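PDB 1WDI: S-adenosylmethionine:tRNA ribosyltransferase-isomerase from Thermus thermophilus, which probably transfers and isomerises the ribose of S-adenosylmethionine onto the 7-aminomethyl-7-deazaguanine of tRNA, yielding epoxyqueuosine in queuosine biosynthesis. Local coordinates for residues P232-E237 with A276-T281; E62-P67 with F206-V211; R24-L29 with H42-D47. All blocks are in the same frame, centred on the assembly; numbering follows the deposited sequence.

Interaction 1: residues P232-E237 with A276-T281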
loop_
_atom_site.group_PDB
_atom_site.type_symbol
_atom_site.label_atom_id
_atom_site.label_comp_id
_atom_site.label_asym_id
_atom_site.label_seq_id
_atom_site.Cartn_x
_atom_site.Cartn_y
_atom_site.Cartn_z
ATOM N N PRO A 232 -0.274 0.524 -9.797
ATOM C CA PRO A 232 0.449 -0.483 -10.578
ATOM C C PRO A 232 0.976 -1.547 -9.616
ATOM O O PRO A 232 1.570 -1.220 -8.593
ATOM C CB PRO A 232 1.560 0.329 -11.234
ATOM C CG PRO A 232 1.896 1.329 -10.167
ATOM C CD PRO A 232 0.528 1.755 -9.651
ATOM N N TYR A 233 0.760 -2.817 -9.941
ATOM C CA TYR A 233 1.196 -3.898 -9.063
ATOM C C TYR A 233 1.628 -5.130 -9.845
ATOM O O TYR A 233 1.414 -5.229 -11.050
ATOM C CB TYR A 233 0.045 -4.294 -8.134
ATOM C CG TYR A 233 -1.152 -4.815 -8.899
ATOM C CD1 TYR A 233 -1.198 -6.137 -9.351
ATOM C CD2 TYR A 233 -2.208 -3.967 -9.235
ATOM C CE1 TYR A 233 -2.266 -6.601 -10.125
ATOM C CE2 TYR A 233 -3.277 -4.416 -10.002
ATOM C CZ TYR A 233 -3.301 -5.734 -10.445
ATOM O OH TYR A 233 -4.362 -6.178 -11.203
ATOM N N ALA A 234 2.220 -6.079 -9.134
ATOM C CA ALA A 234 2.652 -7.323 -9.747
ATOM C C ALA A 234 2.354 -8.450 -8.776
ATOM O O ALA A 234 2.659 -8.354 -7.589
ATOM C CB ALA A 234 4.147 -7.278 -10.068
ATOM N N ILE A 235 1.732 -9.507 -9.279
ATOM C CA ILE A 235 1.418 -10.653 -8.447
ATOM C C ILE A 235 2.271 -11.842 -8.874
ATOM O O ILE A 235 2.130 -12.352 -9.984
ATOM C CB ILE A 235 -0.063 -11.043 -8.560
ATOM C CG1 ILE A 235 -0.946 -9.870 -8.121
ATOM C CG2 ILE A 235 -0.331 -12.279 -7.708
ATOM C CD1 ILE A 235 -2.413 -10.171 -8.166
ATOM N N PRO A 236 3.180 -12.288 -7.993
ATOM C CA PRO A 236 4.056 -13.427 -8.283
ATOM C C PRO A 236 3.240 -14.667 -8.623
ATOM O O PRO A 236 2.133 -14.862 -8.105
ATOM C CB PRO A 236 4.839 -13.598 -6.980
ATOM C CG PRO A 236 4.929 -12.196 -6.463
ATOM C CD PRO A 236 3.522 -11.683 -6.692
ATOM N N GLU A 237 3.791 -15.509 -9.488
ATOM C CA GLU A 237 3.113 -16.734 -9.892
ATOM C C GLU A 237 2.739 -17.612 -8.702
ATOM O O GLU A 237 1.640 -18.164 -8.656
ATOM C CB GLU A 237 4.003 -17.532 -10.840
ATOM C CG GLU A 237 4.416 -16.777 -12.087
ATOM C CD GLU A 237 5.591 -17.432 -12.776
ATOM O OE1 GLU A 237 5.423 -18.547 -13.319
ATOM O OE2 GLU A 237 6.685 -16.838 -12.760
ATOM N N ALA A 276 -1.534 -14.268 -12.418
ATOM C CA ALA A 276 -0.174 -13.870 -12.085
ATOM C C ALA A 276 0.316 -12.775 -13.015
ATOM O O ALA A 276 -0.160 -12.646 -14.144
ATOM C CB ALA A 276 0.757 -15.074 -12.181
ATOM N N GLY A 277 1.257 -11.972 -12.532
ATOM C CA GLY A 277 1.807 -10.930 -13.369
ATOM C C GLY A 277 1.468 -9.500 -13.017
ATOM O O GLY A 277 0.836 -9.205 -11.996
ATOM N N GLU A 278 1.904 -8.606 -13.894
ATOM C CA GLU A 278 1.694 -7.186 -13.716
ATOM C C GLU A 278 0.251 -6.812 -13.975
ATOM O O GLU A 278 -0.474 -7.511 -14.686
ATOM C CB GLU A 278 2.603 -6.395 -14.658
ATOM C CG GLU A 278 4.085 -6.571 -14.370
ATOM C CD GLU A 278 4.956 -5.845 -15.373
ATOM O OE1 GLU A 278 4.892 -6.183 -16.578
ATOM O OE2 GLU A 278 5.701 -4.932 -14.956
ATOM N N GLY A 279 -0.148 -5.697 -13.382
ATOM C CA GLY A 279 -1.496 -5.208 -13.541
ATOM C C GLY A 279 -1.556 -3.801 -13.008
ATOM O O GLY A 279 -0.562 -3.276 -12.499
ATOM N N GLU A 280 -2.726 -3.192 -13.120
ATOM C CA GLU A 280 -2.935 -1.836 -12.651
ATOM C C GLU A 280 -4.417 -1.689 -12.352
ATOM O O GLU A 280 -5.253 -2.278 -13.040
ATOM C CB GLU A 280 -2.517 -0.841 -13.732
ATOM C CG GLU A 280 -2.645 0.617 -13.333
ATOM C CD GLU A 280 -2.217 1.559 -14.445
ATOM O OE1 GLU A 280 -2.875 1.566 -15.510
ATOM O OE2 GLU A 280 -1.220 2.288 -14.253
ATOM N N THR A 281 -4.747 -0.915 -11.325
ATOM C CA THR A 281 -6.144 -0.714 -10.978
ATOM C C THR A 281 -6.439 0.686 -10.466
ATOM O O THR A 281 -5.714 1.230 -9.630
ATOM C CB THR A 281 -6.602 -1.708 -9.905
ATOM O OG1 THR A 281 -8.014 -1.561 -9.693
ATOM C CG2 THR A 281 -5.864 -1.454 -8.592
#
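Ile-235 O takes the shortest bond of this antiparallel strand pair: Gly-277 N stands 2.7 Å from it, in the carbonyl plane and with an almost straight N-H...O angle of 178°. The CA of Ala-276 adds a weaker C-H...O contact to the same oxygen. Ile-235 N answers to Gly-277 O, and one hydrogen-bonded pair further on the exchange repeats: Tyr-233 N reaches Gly-279 O at 2.9 Å, while Gly-279 N returns to Tyr-233 O at 2.8 Å. Between them lies the non-hydrogen-bonded pair Ala-234 and Glu-278, their CA atoms 4.1 Å apart.

The side chain that shapes the contact is Tyr-233. Its CG is turned between the backbone N and the carbonyl carbon (chi1 62°), and the ring lies over Gly-279, whose bare CA sits 3.9 Å from the centroid in a CH-pi contact. A CB on this residue would fall 2.5 Å from Tyr-233 OH, a clash. CE2 of the ring lies 3.4 Å from Glu-280 N, and the hydroxyl, still beside Gly-279 CA, hydrogen-bonds with Ser-266 OG of helix 258-266. Gly-277 suits its place for another reason: at its phi of 110° a CB would be jammed against the carbonyl O of Ala-276.

Tyr-233 and Ile-235 both project to the buried face, where Ala-263 and Ala-267 meet the tyrosine and Ala-240 the isoleucine. Glu-278 and Glu-280 lie on the other face with Ala-234 and Pro-232, and suit its exposure. Where the pairing ends, Pro-236 occupies the N-cap of helix 237-248, and Glu-237 CA rests 3.7 Å from Ala-276 CB. Backbone bonds thus hold the strands, while the ring uses the side-chain-free face of Gly-279 and Ser-266 satisfies its polar end.

Interaction 2: residues E62-P67 with F206-V211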
loop_
_atom_site.group_PDB
_atom_site.type_symbol
_atom_site.label_atom_id
_atom_site.label_comp_id
_atom_site.label_asym_id
_atom_site.label_seq_id
_atom_site.Cartn_x
_atom_site.Cartn_y
_atom_site.Cartn_z
ATOM N N GLU A 62 4.437 -5.697 -0.613
ATOM C CA GLU A 62 5.778 -5.205 -0.334
ATOM C C GLU A 62 6.104 -4.282 -1.492
ATOM O O GLU A 62 6.126 -4.707 -2.643
ATOM C CB GLU A 62 6.797 -6.347 -0.248
ATOM C CG GLU A 62 6.748 -7.354 -1.384
ATOM C CD GLU A 62 7.897 -8.348 -1.324
ATOM O OE1 GLU A 62 8.233 -8.814 -0.213
ATOM O OE2 GLU A 62 8.461 -8.669 -2.389
ATOM N N SER A 63 6.323 -3.011 -1.180
ATOM C CA SER A 63 6.629 -2.022 -2.203
ATOM C C SER A 63 7.960 -2.278 -2.890
ATOM O O SER A 63 8.958 -2.593 -2.242
ATOM C CB SER A 63 6.635 -0.618 -1.590
ATOM O OG SER A 63 5.335 -0.245 -1.165
ATOM N N LYS A 64 7.958 -2.153 -4.212
ATOM C CA LYS A 64 9.165 -2.337 -5.005
ATOM C C LYS A 64 9.375 -1.051 -5.791
ATOM O O LYS A 64 8.491 -0.606 -6.529
ATOM C CB LYS A 64 9.009 -3.513 -5.967
ATOM C CG LYS A 64 10.206 -3.743 -6.873
ATOM C CD LYS A 64 9.931 -4.869 -7.857
ATOM C CE LYS A 64 11.108 -5.101 -8.789
ATOM N NZ LYS A 64 10.836 -6.216 -9.743
ATOM N N VAL A 65 10.545 -0.448 -5.621
ATOM C CA VAL A 65 10.849 0.793 -6.306
ATOM C C VAL A 65 11.225 0.564 -7.761
ATOM O O VAL A 65 11.989 -0.345 -8.087
ATOM C CB VAL A 65 12.000 1.551 -5.604
ATOM C CG1 VAL A 65 12.320 2.835 -6.357
ATOM C CG2 VAL A 65 11.609 1.867 -4.167
ATOM N N ILE A 66 10.662 1.390 -8.632
ATOM C CA ILE A 66 10.949 1.325 -10.056
ATOM C C ILE A 66 11.673 2.621 -10.419
ATOM O O ILE A 66 11.049 3.673 -10.547
ATOM C CB ILE A 66 9.654 1.197 -10.890
ATOM C CG1 ILE A 66 9.010 -0.169 -10.634
ATOM C CG2 ILE A 66 9.962 1.376 -12.374
ATOM C CD1 ILE A 66 7.768 -0.428 -11.458
ATOM N N PRO A 67 13.008 2.560 -10.558
ATOM C CA PRO A 67 13.842 3.716 -10.900
ATOM C C PRO A 67 13.454 4.372 -12.223
ATOM O O PRO A 67 12.693 3.808 -13.007
ATOM C CB PRO A 67 15.249 3.124 -10.949
ATOM C CG PRO A 67 15.180 2.019 -9.945
ATOM C CD PRO A 67 13.848 1.383 -10.272
ATOM N N PHE A 206 3.269 -12.595 -0.444
ATOM C CA PHE A 206 3.503 -11.190 -0.760
ATOM C C PHE A 206 3.373 -10.817 -2.242
ATOM O O PHE A 206 4.019 -11.419 -3.108
ATOM C CB PHE A 206 4.902 -10.768 -0.287
ATOM C CG PHE A 206 5.137 -10.948 1.193
ATOM C CD1 PHE A 206 5.288 -12.220 1.744
ATOM C CD2 PHE A 206 5.223 -9.844 2.033
ATOM C CE1 PHE A 206 5.523 -12.386 3.109
ATOM C CE2 PHE A 206 5.458 -9.997 3.402
ATOM C CZ PHE A 206 5.608 -11.272 3.940
ATOM N N LEU A 207 2.530 -9.829 -2.536
ATOM C CA LEU A 207 2.409 -9.352 -3.908
ATOM C C LEU A 207 3.194 -8.041 -3.930
ATOM O O LEU A 207 3.584 -7.524 -2.875
ATOM C CB LEU A 207 0.945 -9.136 -4.313
ATOM C CG LEU A 207 -0.007 -8.308 -3.446
ATOM C CD1 LEU A 207 0.279 -6.823 -3.598
ATOM C CD2 LEU A 207 -1.430 -8.620 -3.875
ATOM N N THR A 208 3.423 -7.499 -5.118
ATOM C CA THR A 208 4.214 -6.283 -5.244
ATOM C C THR A 208 3.481 -5.028 -5.698
ATOM O O THR A 208 2.753 -5.043 -6.685
ATOM C CB THR A 208 5.379 -6.507 -6.235
ATOM O OG1 THR A 208 6.097 -7.694 -5.877
ATOM C CG2 THR A 208 6.321 -5.328 -6.218
ATOM N N LEU A 209 3.688 -3.937 -4.971
ATOM C CA LEU A 209 3.110 -2.653 -5.340
ATOM C C LEU A 209 4.272 -1.881 -5.967
ATOM O O LEU A 209 5.308 -1.702 -5.330
ATOM C CB LEU A 209 2.605 -1.892 -4.108
ATOM C CG LEU A 209 2.188 -0.443 -4.396
ATOM C CD1 LEU A 209 0.999 -0.432 -5.350
ATOM C CD2 LEU A 209 1.840 0.275 -3.104
ATOM N N HIS A 210 4.121 -1.448 -7.214
ATOM C CA HIS A 210 5.193 -0.696 -7.865
ATOM C C HIS A 210 5.143 0.771 -7.454
ATOM O O HIS A 210 4.095 1.404 -7.539
ATOM C CB HIS A 210 5.084 -0.788 -9.393
ATOM C CG HIS A 210 5.284 -2.169 -9.934
ATOM N ND1 HIS A 210 6.302 -2.994 -9.510
ATOM C CD2 HIS A 210 4.618 -2.854 -10.891
ATOM C CE1 HIS A 210 6.256 -4.130 -10.184
ATOM N NE2 HIS A 210 5.243 -4.070 -11.029
ATOM N N VAL A 211 6.274 1.300 -6.998
ATOM C CA VAL A 211 6.361 2.701 -6.595
ATOM C C VAL A 211 7.650 3.288 -7.152
ATOM O O VAL A 211 8.477 2.568 -7.708
ATOM C CB VAL A 211 6.391 2.870 -5.053
ATOM C CG1 VAL A 211 5.211 2.143 -4.420
ATOM C CG2 VAL A 211 7.715 2.363 -4.495
#
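Ile-66 sets its CD1 over one face of the His-210 imidazole, 3.4 Å from CG of that ring. CG1 of the isoleucine lies anti to its own carbonyl carbon (chi1 -68°), beside the backbone N, and from there the methyl extends over the ring. His-210 ND1, also close to that methyl, is buried here and finds no polar partner in the model. Next along the same face, Lys-64 CB presses on Thr-208 CG2 at 3.3 Å, tighter than an ordinary carbon contact; a beta-branched threonine offers its methyl to the aliphatic root of the lysine. Glu-62 then crosses Phe-206 at about a right angle, Glu-62 OE1 lying 3.9 Å from Phe-206 CB, with carboxylate and ring planes 49° apart. On the opposite face Val-65, Val-211, Leu-209 and Ser-63 meet: Val-65 CG2 lies 3.9 Å from Val-211 CG2, while Ser-63 OG touches both Leu-209 CD2 and Val-211 CG1.

These side chains are positioned by a parallel ladder in which the amides and carbonyls of 62-66 alternate with those of 207-211. Lys-64 illustrates it, with N giving to Leu-209 O at 2.9 Å and O receiving Val-211 N at 3.0 Å. Ile-66 N continues to Val-211 O at 2.6 Å, so the contact outlasts the regular strand of 62-65. One rung is weak, Leu-209 N to Glu-62 O at 3.5 Å, although Glu-62 N holds Leu-207 O. The short strand axes diverge by 41°, a strong twist for neighbours.

Further out, Phe-206 stacks on Phe-60, and Leu-207 packs on Ala-263 and Leu-264 of helix 258-266, with Leu-209 on Thr-259. Backbone bonds of Thr-208 with Ala-234 and His-210 with Pro-232 place strand 203-211 between strands 57-73 and 231-235, with that helix against its leucine side.

Interaction 3: residues R24-L29 with H42-D47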
loop_
_atom_site.group_PDB
_atom_site.type_symbol
_atom_site.label_atom_id
_atom_site.label_comp_id
_atom_site.label_asym_id
_atom_site.label_seq_id
_atom_site.Cartn_x
_atom_site.Cartn_y
_atom_site.Cartn_z
ATOM N N ARG A 24 5.472 -2.769 17.641
ATOM C CA ARG A 24 4.402 -2.432 16.715
ATOM C C ARG A 24 3.146 -3.284 16.867
ATOM O O ARG A 24 2.037 -2.790 16.656
ATOM C CB ARG A 24 4.920 -2.499 15.271
ATOM C CG ARG A 24 6.100 -1.555 15.008
ATOM C CD ARG A 24 6.458 -1.465 13.526
ATOM N NE ARG A 24 6.919 -2.737 12.969
ATOM C CZ ARG A 24 8.132 -3.250 13.162
ATOM N NH1 ARG A 24 9.024 -2.603 13.899
ATOM N NH2 ARG A 24 8.455 -4.415 12.615
ATOM N N ASP A 25 3.311 -4.551 17.236
ATOM C CA ASP A 25 2.164 -5.435 17.388
ATOM C C ASP A 25 1.420 -5.272 18.712
ATOM O O ASP A 25 0.585 -6.105 19.067
ATOM C CB ASP A 25 2.570 -6.902 17.192
ATOM C CG ASP A 25 3.619 -7.364 18.189
ATOM O OD1 ASP A 25 4.024 -6.569 19.059
ATOM O OD2 ASP A 25 4.039 -8.536 18.094
ATOM N N MET A 26 1.726 -4.204 19.445
ATOM C CA MET A 26 1.028 -3.939 20.696
ATOM C C MET A 26 -0.080 -2.930 20.406
ATOM O O MET A 26 -0.851 -2.558 21.289
ATOM C CB MET A 26 1.983 -3.416 21.773
ATOM C CG MET A 26 2.773 -4.518 22.489
ATOM S SD MET A 26 1.728 -5.755 23.327
ATOM C CE MET A 26 1.255 -4.843 24.827
ATOM N N ALA A 27 -0.152 -2.490 19.153
ATOM C CA ALA A 27 -1.210 -1.577 18.736
ATOM C C ALA A 27 -2.518 -2.334 18.969
ATOM O O ALA A 27 -2.551 -3.562 18.888
ATOM C CB ALA A 27 -1.062 -1.243 17.258
ATOM N N ARG A 28 -3.599 -1.622 19.258
ATOM C CA ARG A 28 -4.869 -2.298 19.491
ATOM C C ARG A 28 -5.440 -2.885 18.201
ATOM O O ARG A 28 -5.116 -2.433 17.101
ATOM C CB ARG A 28 -5.872 -1.331 20.126
ATOM C CG ARG A 28 -5.416 -0.800 21.488
ATOM C CD ARG A 28 -6.440 0.137 22.095
ATOM N NE ARG A 28 -7.702 -0.550 22.350
ATOM C CZ ARG A 28 -8.782 0.036 22.855
ATOM N NH1 ARG A 28 -8.755 1.327 23.162
ATOM N NH2 ARG A 28 -9.889 -0.667 23.040
ATOM N N LEU A 29 -6.274 -3.910 18.346
ATOM C CA LEU A 29 -6.897 -4.558 17.203
ATOM C C LEU A 29 -8.376 -4.778 17.487
ATOM O O LEU A 29 -8.737 -5.485 18.433
ATOM C CB LEU A 29 -6.230 -5.914 16.919
ATOM C CG LEU A 29 -6.907 -6.795 15.865
ATOM C CD1 LEU A 29 -6.798 -6.127 14.486
ATOM C CD2 LEU A 29 -6.264 -8.173 15.839
ATOM N N HIS A 42 -12.035 -6.617 21.556
ATOM C CA HIS A 42 -11.048 -5.561 21.714
ATOM C C HIS A 42 -9.737 -6.239 22.080
ATOM O O HIS A 42 -9.525 -6.644 23.224
ATOM C CB HIS A 42 -11.502 -4.580 22.797
ATOM C CG HIS A 42 -12.751 -3.840 22.431
ATOM N ND1 HIS A 42 -12.805 -2.954 21.375
ATOM C CD2 HIS A 42 -14.010 -3.908 22.928
ATOM C CE1 HIS A 42 -14.041 -2.512 21.235
ATOM N NE2 HIS A 42 -14.793 -3.075 22.165
ATOM N N LYS A 43 -8.867 -6.366 21.081
ATOM C CA LYS A 43 -7.584 -7.037 21.239
ATOM C C LYS A 43 -6.402 -6.155 20.871
ATOM O O LYS A 43 -6.477 -4.923 20.889
ATOM C CB LYS A 43 -7.554 -8.283 20.342
ATOM C CG LYS A 43 -8.605 -9.344 20.679
ATOM C CD LYS A 43 -8.150 -10.206 21.851
ATOM C CE LYS A 43 -9.274 -11.102 22.354
ATOM N NZ LYS A 43 -8.794 -12.024 23.427
ATOM N N ARG A 44 -5.299 -6.822 20.559
ATOM C CA ARG A 44 -4.076 -6.171 20.124
ATOM C C ARG A 44 -3.661 -6.926 18.871
ATOM O O ARG A 44 -4.096 -8.058 18.660
ATOM C CB ARG A 44 -3.007 -6.250 21.224
ATOM C CG ARG A 44 -3.270 -5.202 22.302
ATOM C CD ARG A 44 -2.353 -5.236 23.513
ATOM N NE ARG A 44 -2.664 -4.073 24.343
ATOM C CZ ARG A 44 -2.202 -3.854 25.568
ATOM N NH1 ARG A 44 -1.386 -4.725 26.147
ATOM N NH2 ARG A 44 -2.566 -2.760 26.217
ATOM N N VAL A 45 -2.862 -6.296 18.023
ATOM C CA VAL A 45 -2.418 -6.946 16.798
ATOM C C VAL A 45 -1.730 -8.274 17.099
ATOM O O VAL A 45 -1.874 -9.239 16.347
ATOM C CB VAL A 45 -1.449 -6.032 16.004
ATOM C CG1 VAL A 45 -0.863 -6.791 14.817
ATOM C CG2 VAL A 45 -2.193 -4.788 15.525
ATOM N N ARG A 46 -0.994 -8.335 18.205
ATOM C CA ARG A 46 -0.304 -9.573 18.549
ATOM C C ARG A 46 -1.272 -10.740 18.768
ATOM O O ARG A 46 -0.863 -11.900 18.770
ATOM C CB ARG A 46 0.569 -9.380 19.797
ATOM C CG ARG A 46 -0.197 -9.313 21.106
ATOM C CD ARG A 46 0.763 -9.246 22.291
ATOM N NE ARG A 46 1.819 -10.256 22.207
ATOM C CZ ARG A 46 1.642 -11.564 22.381
ATOM N NH1 ARG A 46 0.439 -12.052 22.652
ATOM N NH2 ARG A 46 2.680 -12.389 22.283
ATOM N N ASP A 47 -2.560 -10.438 18.937
ATOM C CA ASP A 47 -3.553 -11.491 19.155
ATOM C C ASP A 47 -4.124 -12.075 17.874
ATOM O O ASP A 47 -4.951 -12.988 17.915
ATOM C CB ASP A 47 -4.706 -10.968 20.011
ATOM C CG ASP A 47 -4.273 -10.648 21.413
ATOM O OD1 ASP A 47 -3.603 -11.503 22.011
ATOM O OD2 ASP A 47 -4.600 -9.552 21.913
HETATM O O HOH W 1 -8.555 -3.157 21.640
#
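Arg-28 meets the carbonyl of Lys-43 where the beta hairpin of strands 28-32 and 40-44 opens into its flanking turns. From the root outward, Arg-28 CB lies 3.7 Å from Lys-43 O, and the chain runs on through CG and CD to NE. The bend at chi3 (62°) places NE beside water 1, which accepts its hydrogen at 2.8 Å at the edge of the guanidinium, in its plane. That water donates in turn to Lys-43 O. At the tip, NH2 comes to 4.1 Å from His-42 ND1, whose hydrogen-bond partner is Tyr-333 OH; NH1 bonds to Glu-331 O, and the guanidinium makes a cation-pi contact with Tyr-333. Arginine suits the place, since it can serve a water, a carbonyl and a ring together.

Lys-43 O has a second donor, Leu-29 N at 2.7 Å, and Lys-43 N returns the bond to Leu-29 O. Past the bridge of Arg-28 with Arg-44 the pairing becomes irregular: Val-45 N goes to Ala-27 O at 2.9 Å, then Arg-46 N to Asp-25 O.

Apolar residues fill the inner side. Val-45 CG2 touches Ala-27 CB at 4.1 Å, and both Val-45 and Leu-29 reach Phe-298 of strand 296-300. Asp-25 OD2 bonds to Thr-190 OG1 ahead of helix 191-199. As the chain enters the 3-10 turn 45-47, Arg-44 N gives its hydrogen to Asp-47 OD2 at 3.1 Å, approached on the anti side of the carboxylate.

How the interactions relate
All three contacts belong to one large mixed sheet. Interactions 1 and 2 are direct neighbours: strands 203-211 and 231-235 pair antiparallel, Ala-234 N lying 2.7 Å from Thr-208 O and Pro-232 O 2.9 Å from His-210 N, and helix 258-266 packs against both. Interaction 3, in the early hairpin, touches neither; its centre is about 30 Å from that of interaction 1 and about 26 Å from that of interaction 2. The chemistry follows position. Interaction 2 is a surface contact of parallel strands, whereas interactions 1 and 3 are partly buried: the first rests an aromatic ring on glycine backbone, the last combines apolar packing with a water-bridged arginine.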